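Local coordinates for cell cycle serine/threonine-protein kinase CDC5/MSD2 (Saccharomyces cerevisiae, PDB 6MF4), which phosphorylates serine and threonine residues of proteins such as Scc1 and Net1 and is required for mitotic exit, this chain being its phosphoprotein-binding polo-box domain, at residues Thr117-Thr129 and Arg132-Tyr144. Residues are numbered along the deposited sequence; the frame is centred on the assembly and turned at random.
Sequences TEDIGVLFNNGTT and RLADAEEFWYISY. With ZN (zinc ion), chain C.
In the antiparallel meander of polo box 1, I120 pairs with R132 beside the turn L133-A136, and T129 with I142 beside the turn F124-G127. Each is a hydrogen-bonded antiparallel pair; R132 N gives a 2.7 Å bond to I120 O, and I142 N an equally short 2.7 Å bond to T129 O. Beyond the first pair, D119 reaches the type I turn L133-A136. Its CG lies anti to the carbonyl carbon (chi1 -57°), which brings OD1 to A134 N at 2.9 Å, received on the anti lone pair, while T117 OG1 donates to OD2 from above the carboxylate plane. An alanine in place of D119 would probably leave A134 N and the T117 hydroxyl without these acceptors and the turn freer to shift. A134 CB rests 3.3 Å from T117 O, and a water accepts from R132 NH1 in the plane of the guanidinium, with A136 CA over one face, offset toward the rim.

At the other pair, T129 and I142 lie side by side, T129 CG2 4.0 Å from I142 CD1. Next to them the Y141 side chain crosses that of T128 at a slant, its OH 3.5 Å from T128 CG2; N126 OD1 accepts from both T128 N, closing an Asx turn, and T128 OG1, and one water links N126 ND2, T128 OG1 and Y141 OH. G127 has Y144 OH 3.9 Å from its CA.

E138 OE1 binds zinc at 2.0 Å together with H154 and H194, and W140 NE1 bonds to D197. Strand 129-132 lies between strands 120-123 and 138-145 in the six-stranded sheet; helix 165-178 packs against I120, V122 and R132, and strand 149-156, one of the two outermost strands, flanks 138-145.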
ATOM      1  N   THR A 117       6.970   1.054   9.633  1.00 17.12           N
ATOM      2  CA  THR A 117       8.279   1.622   9.946  1.00 18.56           C
ATOM      3  C   THR A 117       8.179   2.838  10.868  1.00 17.71           C
ATOM      4  O   THR A 117       9.199   3.380  11.299  1.00 17.04           O
ATOM      5  CB  THR A 117       8.985   2.067   8.674  1.00 17.11           C
ATOM      6  OG1 THR A 117       8.104   2.946   7.958  1.00 18.13           O
ATOM      7  CG2 THR A 117       9.340   0.869   7.803  1.00 25.62           C
ATOM      8  N   GLU A 118       6.938   3.253  11.130  1.00 16.12           N
ATOM      9  CA  GLU A 118       6.581   4.471  11.867  1.00 17.60           C
ATOM     10  C   GLU A 118       6.869   5.736  11.053  1.00 19.23           C
ATOM     11  O   GLU A 118       6.749   6.848  11.566  1.00 16.93           O
ATOM     12  CB  GLU A 118       7.284   4.526  13.232  1.00 21.86           C
ATOM     13  CG  GLU A 118       6.767   3.455  14.186  1.00 21.79           C
ATOM     14  CD  GLU A 118       7.419   3.494  15.560  1.00 31.46           C
ATOM     15  OE1 GLU A 118       8.363   4.282  15.765  1.00 39.96           O
ATOM     16  OE2 GLU A 118       6.979   2.727  16.438  1.00 35.58           O
ATOM     17  N   ASP A 119       7.215   5.571   9.780  1.00 16.89           N
ATOM     18  CA  ASP A 119       7.237   6.700   8.861  1.00 18.14           C
ATOM     19  C   ASP A 119       5.828   7.270   8.738  1.00 16.03           C
ATOM     20  O   ASP A 119       4.849   6.536   8.829  1.00 16.04           O
ATOM     21  CB  ASP A 119       7.742   6.298   7.470  1.00 16.96           C
ATOM     22  CG  ASP A 119       9.132   5.675   7.492  1.00 22.31           C
ATOM     23  OD1 ASP A 119       9.955   6.042   8.357  1.00 18.73           O
ATOM     24  OD2 ASP A 119       9.394   4.816   6.619  1.00 18.17           O
ATOM     25  N   ILE A 120       5.737   8.577   8.518  1.00 15.38           N
ATOM     26  CA  ILE A 120       4.455   9.247   8.346  1.00 15.74           C
ATOM     27  C   ILE A 120       4.431   9.968   7.007  1.00 16.17           C
ATOM     28  O   ILE A 120       5.336  10.732   6.694  1.00 16.09           O
ATOM     29  CB  ILE A 120       4.184  10.242   9.490  1.00 19.47           C
ATOM     30  CG1 ILE A 120       3.975   9.474  10.797  1.00 19.22           C
ATOM     31  CG2 ILE A 120       2.953  11.103   9.191  1.00 18.50           C
ATOM     32  CD1 ILE A 120       3.984  10.341  12.031  1.00 24.83           C
ATOM     33  N   GLY A 121       3.389   9.714   6.222  1.00 14.28           N
ATOM     34  CA  GLY A 121       3.226  10.370   4.943  1.00 13.64           C
ATOM     35  C   GLY A 121       2.069  11.342   4.953  1.00 13.50           C
ATOM     36  O   GLY A 121       1.072  11.137   5.648  1.00 13.42           O
ATOM     37  N   VAL A 122       2.217  12.416   4.189  1.00 11.53           N
ATOM     38  CA  VAL A 122       1.096  13.286   3.872  1.00 12.29           C
ATOM     39  C   VAL A 122       0.991  13.353   2.362  1.00 14.63           C
ATOM     40  O   VAL A 122       1.947  13.718   1.677  1.00 13.97           O
ATOM     41  CB  VAL A 122       1.250  14.698   4.455  1.00 12.41           C
ATOM     42  CG1 VAL A 122       0.056  15.568   4.065  1.00 14.82           C
ATOM     43  CG2 VAL A 122       1.381  14.636   5.971  1.00 17.44           C
ATOM     44  N   LEU A 123      -0.170  12.952   1.861  1.00 14.20           N
ATOM     45  CA  LEU A 123      -0.495  13.032   0.452  1.00 15.83           C
ATOM     46  C   LEU A 123      -1.278  14.320   0.243  1.00 16.24           C
ATOM     47  O   LEU A 123      -2.430  14.436   0.661  1.00 16.68           O
ATOM     48  CB  LEU A 123      -1.298  11.802   0.020  1.00 16.89           C
ATOM     49  CG  LEU A 123      -1.803  11.721  -1.422  1.00 24.54           C
ATOM     50  CD1 LEU A 123      -0.691  11.987  -2.420  1.00 21.19           C
ATOM     51  CD2 LEU A 123      -2.414  10.348  -1.662  1.00 27.44           C
ATOM     52  N   PHE A 124      -0.629  15.300  -0.373  1.00 16.56           N
ATOM     53  CA  PHE A 124      -1.228  16.615  -0.542  1.00 15.61           C
ATOM     54  C   PHE A 124      -2.224  16.611  -1.696  1.00 21.85           C
ATOM     55  O   PHE A 124      -2.237  15.695  -2.517  1.00 16.40           O
ATOM     56  CB  PHE A 124      -0.135  17.654  -0.761  1.00 16.22           C
ATOM     57  CG  PHE A 124       0.723  17.868   0.447  1.00 14.94           C
ATOM     58  CD1 PHE A 124       0.379  18.814   1.395  1.00 17.53           C
ATOM     59  CD2 PHE A 124       1.857  17.103   0.650  1.00 16.94           C
ATOM     60  CE1 PHE A 124       1.161  19.004   2.520  1.00 16.98           C
ATOM     61  CE2 PHE A 124       2.643  17.287   1.771  1.00 17.12           C
ATOM     62  CZ  PHE A 124       2.296  18.236   2.706  1.00 14.30           C
ATOM     63  N   ASN A 125      -3.060  17.639  -1.753  1.00 23.14           N
ATOM     64  CA  ASN A 125      -4.168  17.658  -2.699  1.00 24.31           C
ATOM     65  C   ASN A 125      -3.718  17.791  -4.152  1.00 21.99           C
ATOM     66  O   ASN A 125      -4.460  17.432  -5.063  1.00 28.03           O
ATOM     67  CB  ASN A 125      -5.137  18.787  -2.333  1.00 22.65           C
ATOM     68  CG  ASN A 125      -5.887  18.512  -1.041  1.00 25.66           C
ATOM     69  OD1 ASN A 125      -6.075  17.359  -0.656  1.00 27.90           O
ATOM     70  ND2 ASN A 125      -6.316  19.570  -0.365  1.00 20.26           N
ATOM     71  N   ASN A 126      -2.504  18.287  -4.373  1.00 19.83           N
ATOM     72  CA  ASN A 126      -1.969  18.394  -5.731  1.00 22.97           C
ATOM     73  C   ASN A 126      -1.247  17.117  -6.161  1.00 20.25           C
ATOM     74  O   ASN A 126      -0.654  17.057  -7.235  1.00 23.63           O
ATOM     75  CB  ASN A 126      -1.028  19.597  -5.848  1.00 22.99           C
ATOM     76  CG  ASN A 126       0.276  19.409  -5.092  1.00 23.67           C
ATOM     77  OD1 ASN A 126       0.426  18.482  -4.290  1.00 20.21           O
ATOM     78  ND2 ASN A 126       1.226  20.306  -5.336  1.00 19.97           N
ATOM     79  N   GLY A 127      -1.295  16.098  -5.308  1.00 18.32           N
ATOM     80  CA  GLY A 127      -0.775  14.788  -5.652  1.00 16.76           C
ATOM     81  C   GLY A 127       0.652  14.534  -5.208  1.00 22.15           C
ATOM     82  O   GLY A 127       1.161  13.427  -5.385  1.00 18.54           O
ATOM     83  N   THR A 128       1.306  15.547  -4.646  1.00 17.88           N
ATOM     84  CA  THR A 128       2.658  15.370  -4.129  1.00 13.41           C
ATOM     85  C   THR A 128       2.613  14.798  -2.712  1.00 15.35           C
ATOM     86  O   THR A 128       1.584  14.860  -2.034  1.00 16.31           O
ATOM     87  CB  THR A 128       3.462  16.694  -4.130  1.00 17.18           C
ATOM     88  OG1 THR A 128       2.851  17.639  -3.242  1.00 16.91           O
ATOM     89  CG2 THR A 128       3.541  17.281  -5.549  1.00 18.72           C
ATOM     90  N   THR A 129       3.738  14.239  -2.281  1.00 16.08           N
ATOM     91  CA  THR A 129       3.843  13.612  -0.970  1.00 15.87           C
ATOM     92  C   THR A 129       5.089  14.081  -0.227  1.00 13.47           C
ATOM     93  O   THR A 129       6.146  14.266  -0.832  1.00 15.10           O
ATOM     94  CB  THR A 129       3.892  12.075  -1.091  1.00 17.97           C
ATOM     95  OG1 THR A 129       2.630  11.587  -1.562  1.00 17.54           O
ATOM     96  CG2 THR A 129       4.215  11.419   0.258  1.00 18.47           C
ATOM     97  N   ARG A 132       7.814  11.613   5.895  1.00 15.23           N
ATOM     98  CA  ARG A 132       8.631  11.922   7.062  1.00 15.68           C
ATOM     99  C   ARG A 132       9.135  10.634   7.710  1.00 17.05           C
ATOM    100  O   ARG A 132       8.341   9.836   8.207  1.00 17.71           O
ATOM    101  CB  ARG A 132       7.799  12.742   8.052  1.00 17.90           C
ATOM    102  CG  ARG A 132       8.458  13.122   9.369  1.00 24.97           C
ATOM    103  CD  ARG A 132       7.360  13.400  10.385  1.00 28.85           C
ATOM    104  NE  ARG A 132       7.828  14.002  11.633  1.00 30.13           N
ATOM    105  CZ  ARG A 132       8.155  13.322  12.729  1.00 32.52           C
ATOM    106  NH1 ARG A 132       8.103  11.991  12.751  1.00 30.59           N
ATOM    107  NH2 ARG A 132       8.554  13.979  13.808  1.00 31.99           N
ATOM    108  N   LEU A 133      10.449  10.427   7.714  1.00 17.21           N
ATOM    109  CA  LEU A 133      11.000   9.211   8.301  1.00 16.90           C
ATOM    110  C   LEU A 133      10.815   9.214   9.811  1.00 16.48           C
ATOM    111  O   LEU A 133      10.710  10.264  10.443  1.00 17.90           O
ATOM    112  CB  LEU A 133      12.480   9.042   7.952  1.00 19.07           C
ATOM    113  CG  LEU A 133      12.742   8.365   6.605  1.00 23.45           C
ATOM    114  CD1 LEU A 133      12.484   9.326   5.470  1.00 26.33           C
ATOM    115  CD2 LEU A 133      14.155   7.815   6.528  1.00 24.43           C
ATOM    116  N   ALA A 134      10.765   8.015  10.377  1.00 17.18           N
ATOM    117  CA  ALA A 134      10.514   7.839  11.796  1.00 18.47           C
ATOM    118  C   ALA A 134      11.603   8.478  12.654  1.00 19.64           C
ATOM    119  O   ALA A 134      11.390   8.740  13.836  1.00 21.20           O
ATOM    120  CB  ALA A 134      10.395   6.360  12.114  1.00 20.98           C
ATOM    121  N   ASP A 135      12.767   8.729  12.066  1.00 18.14           N
ATOM    122  CA  ASP A 135      13.877   9.297  12.825  1.00 16.21           C
ATOM    123  C   ASP A 135      13.648  10.774  13.152  1.00 20.18           C
ATOM    124  O   ASP A 135      14.389  11.365  13.937  1.00 20.54           O
ATOM    125  CB  ASP A 135      15.200   9.114  12.069  1.00 17.96           C
ATOM    126  CG  ASP A 135      15.182   9.711  10.669  1.00 20.96           C
ATOM    127  OD1 ASP A 135      14.436  10.678  10.413  1.00 18.93           O
ATOM    128  OD2 ASP A 135      15.956   9.223   9.820  1.00 23.10           O
ATOM    129  N   ALA A 136      12.611  11.358  12.559  1.00 20.13           N
ATOM    130  CA  ALA A 136      12.271  12.761  12.780  1.00 21.97           C
ATOM    131  C   ALA A 136      13.411  13.702  12.397  1.00 22.94           C
ATOM    132  O   ALA A 136      13.541  14.783  12.971  1.00 30.27           O
ATOM    133  CB  ALA A 136      11.876  12.990  14.242  1.00 27.67           C
ATOM    134  N   GLU A 137      14.228  13.296  11.428  1.00 20.01           N
ATOM    135  CA  GLU A 137      15.292  14.165  10.915  1.00 23.38           C
ATOM    136  C   GLU A 137      15.332  14.216   9.387  1.00 29.21           C
ATOM    137  O   GLU A 137      15.735  15.230   8.816  1.00 25.88           O
ATOM    138  CB  GLU A 137      16.661  13.716  11.453  1.00 33.24           C
ATOM    139  CG  GLU A 137      17.891  14.330  10.748  1.00 51.69           C
ATOM    140  CD  GLU A 137      17.912  15.858  10.728  1.00 70.20           C
ATOM    141  OE1 GLU A 137      18.851  16.425  10.126  1.00 51.27           O
ATOM    142  OE2 GLU A 137      17.007  16.500  11.304  1.00 64.50           O
ATOM    143  N   GLU A 138      14.920  13.136   8.728  1.00 19.77           N
ATOM    144  CA  GLU A 138      14.948  13.087   7.266  1.00 16.08           C
ATOM    145  C   GLU A 138      13.545  12.992   6.678  1.00 18.64           C
ATOM    146  O   GLU A 138      12.642  12.425   7.296  1.00 18.84           O
ATOM    147  CB  GLU A 138      15.779  11.896   6.781  1.00 20.22           C
ATOM    148  CG  GLU A 138      17.199  11.857   7.326  1.00 23.36           C
ATOM    149  CD  GLU A 138      18.149  11.100   6.419  1.00 21.13           C
ATOM    150  OE1 GLU A 138      17.722  10.100   5.805  1.00 19.60           O
ATOM    151  OE2 GLU A 138      19.326  11.508   6.315  1.00 20.80           O
ATOM    152  N   PHE A 139      13.366  13.544   5.481  1.00 13.89           N
ATOM    153  CA  PHE A 139      12.125  13.335   4.745  1.00 14.38           C
ATOM    154  C   PHE A 139      12.374  13.327   3.244  1.00 16.25           C
ATOM    155  O   PHE A 139      13.380  13.852   2.760  1.00 16.13           O
ATOM    156  CB  PHE A 139      11.071  14.396   5.118  1.00 15.84           C
ATOM    157  CG  PHE A 139      11.353  15.778   4.587  1.00 17.30           C
ATOM    158  CD1 PHE A 139      12.113  16.676   5.319  1.00 19.17           C
ATOM    159  CD2 PHE A 139      10.822  16.193   3.375  1.00 18.36           C
ATOM    160  CE1 PHE A 139      12.352  17.959   4.844  1.00 19.11           C
ATOM    161  CE2 PHE A 139      11.059  17.471   2.895  1.00 19.60           C
ATOM    162  CZ  PHE A 139      11.836  18.352   3.627  1.00 17.59           C
ATOM    163  N   TRP A 140      11.454  12.684   2.530  1.00 15.66           N
ATOM    164  CA  TRP A 140      11.396  12.719   1.076  1.00 12.14           C
ATOM    165  C   TRP A 140      10.288  13.647   0.615  1.00 14.13           C
ATOM    166  O   TRP A 140       9.185  13.602   1.153  1.00 15.16           O
ATOM    167  CB  TRP A 140      11.119  11.333   0.489  1.00 14.76           C
ATOM    168  CG  TRP A 140      12.161  10.306   0.716  1.00 17.15           C
ATOM    169  CD1 TRP A 140      12.147   9.316   1.655  1.00 20.81           C
ATOM    170  CD2 TRP A 140      13.371  10.137  -0.028  1.00 18.21           C
ATOM    171  NE1 TRP A 140      13.275   8.543   1.545  1.00 18.90           N
ATOM    172  CE2 TRP A 140      14.046   9.027   0.521  1.00 20.49           C
ATOM    173  CE3 TRP A 140      13.952  10.814  -1.105  1.00 17.33           C
ATOM    174  CZ2 TRP A 140      15.271   8.581   0.031  1.00 22.77           C
ATOM    175  CZ3 TRP A 140      15.170  10.367  -1.593  1.00 19.51           C
ATOM    176  CH2 TRP A 140      15.815   9.260  -1.026  1.00 22.25           C
ATOM    177  N   TYR A 141      10.582  14.478  -0.381  1.00 13.72           N
ATOM    178  CA  TYR A 141       9.543  15.190  -1.118  1.00 15.09           C
ATOM    179  C   TYR A 141       9.336  14.481  -2.449  1.00 14.02           C
ATOM    180  O   TYR A 141      10.258  14.380  -3.258  1.00 16.60           O
ATOM    181  CB  TYR A 141       9.911  16.654  -1.341  1.00 16.41           C
ATOM    182  CG  TYR A 141       8.885  17.395  -2.173  1.00 16.32           C
ATOM    183  CD1 TYR A 141       7.583  17.550  -1.723  1.00 19.26           C
ATOM    184  CD2 TYR A 141       9.219  17.936  -3.407  1.00 20.59           C
ATOM    185  CE1 TYR A 141       6.639  18.224  -2.480  1.00 18.08           C
ATOM    186  CE2 TYR A 141       8.285  18.613  -4.169  1.00 22.41           C
ATOM    187  CZ  TYR A 141       6.998  18.752  -3.700  1.00 24.89           C
ATOM    188  OH  TYR A 141       6.061  19.423  -4.452  1.00 27.88           O
ATOM    189  N   ILE A 142       8.124  13.977  -2.656  1.00 14.13           N
ATOM    190  CA  ILE A 142       7.810  13.160  -3.820  1.00 15.83           C
ATOM    191  C   ILE A 142       6.846  13.898  -4.740  1.00 16.03           C
ATOM    192  O   ILE A 142       5.761  14.303  -4.324  1.00 16.37           O
ATOM    193  CB  ILE A 142       7.199  11.815  -3.407  1.00 16.55           C
ATOM    194  CG1 ILE A 142       8.152  11.076  -2.466  1.00 16.57           C
ATOM    195  CG2 ILE A 142       6.925  10.958  -4.631  1.00 18.90           C
ATOM    196  CD1 ILE A 142       7.495  10.019  -1.636  1.00 19.69           C
ATOM    197  N   SER A 143       7.252  14.063  -5.993  1.00 19.95           N
ATOM    198  CA  SER A 143       6.468  14.807  -6.970  1.00 21.79           C
ATOM    199  C   SER A 143       6.430  14.073  -8.301  1.00 25.85           C
ATOM    200  O   SER A 143       7.077  13.040  -8.468  1.00 22.02           O
ATOM    201  CB  SER A 143       7.053  16.203  -7.157  1.00 23.60           C
ATOM    202  OG  SER A 143       8.413  16.115  -7.534  1.00 25.74           O
ATOM    203  N   TYR A 144       5.677  14.615  -9.251  1.00 23.57           N
ATOM    204  CA  TYR A 144       5.519  13.963 -10.543  1.00 27.81           C
ATOM    205  C   TYR A 144       6.726  14.188 -11.445  1.00 27.50           C
ATOM    206  O   TYR A 144       7.420  15.199 -11.348  1.00 30.71           O
ATOM    207  CB  TYR A 144       4.249  14.451 -11.241  1.00 31.01           C
ATOM    208  CG  TYR A 144       2.971  13.933 -10.617  1.00 27.60           C
ATOM    209  CD1 TYR A 144       2.826  12.591 -10.281  1.00 28.81           C
ATOM    210  CD2 TYR A 144       1.911  14.789 -10.357  1.00 37.70           C
ATOM    211  CE1 TYR A 144       1.657  12.119  -9.707  1.00 39.32           C
ATOM    212  CE2 TYR A 144       0.742  14.329  -9.782  1.00 43.10           C
ATOM    213  CZ  TYR A 144       0.619  12.997  -9.458  1.00 38.25           C
ATOM    214  OH  TYR A 144      -0.553  12.552  -8.895  1.00 36.52           O
TER
HETATM  215 ZN    ZN C 802      18.807   9.663   4.212  1.00 29.45          ZN
HETATM  216  O   HOH W   1       7.548   9.777  10.991  1.00 27.08           O
HETATM  217  O   HOH W   2       3.560  20.552  -3.465  1.00 27.74           O
HETATM  218  O   HOH W   3      -0.293  11.612  -6.640  1.00 26.17           O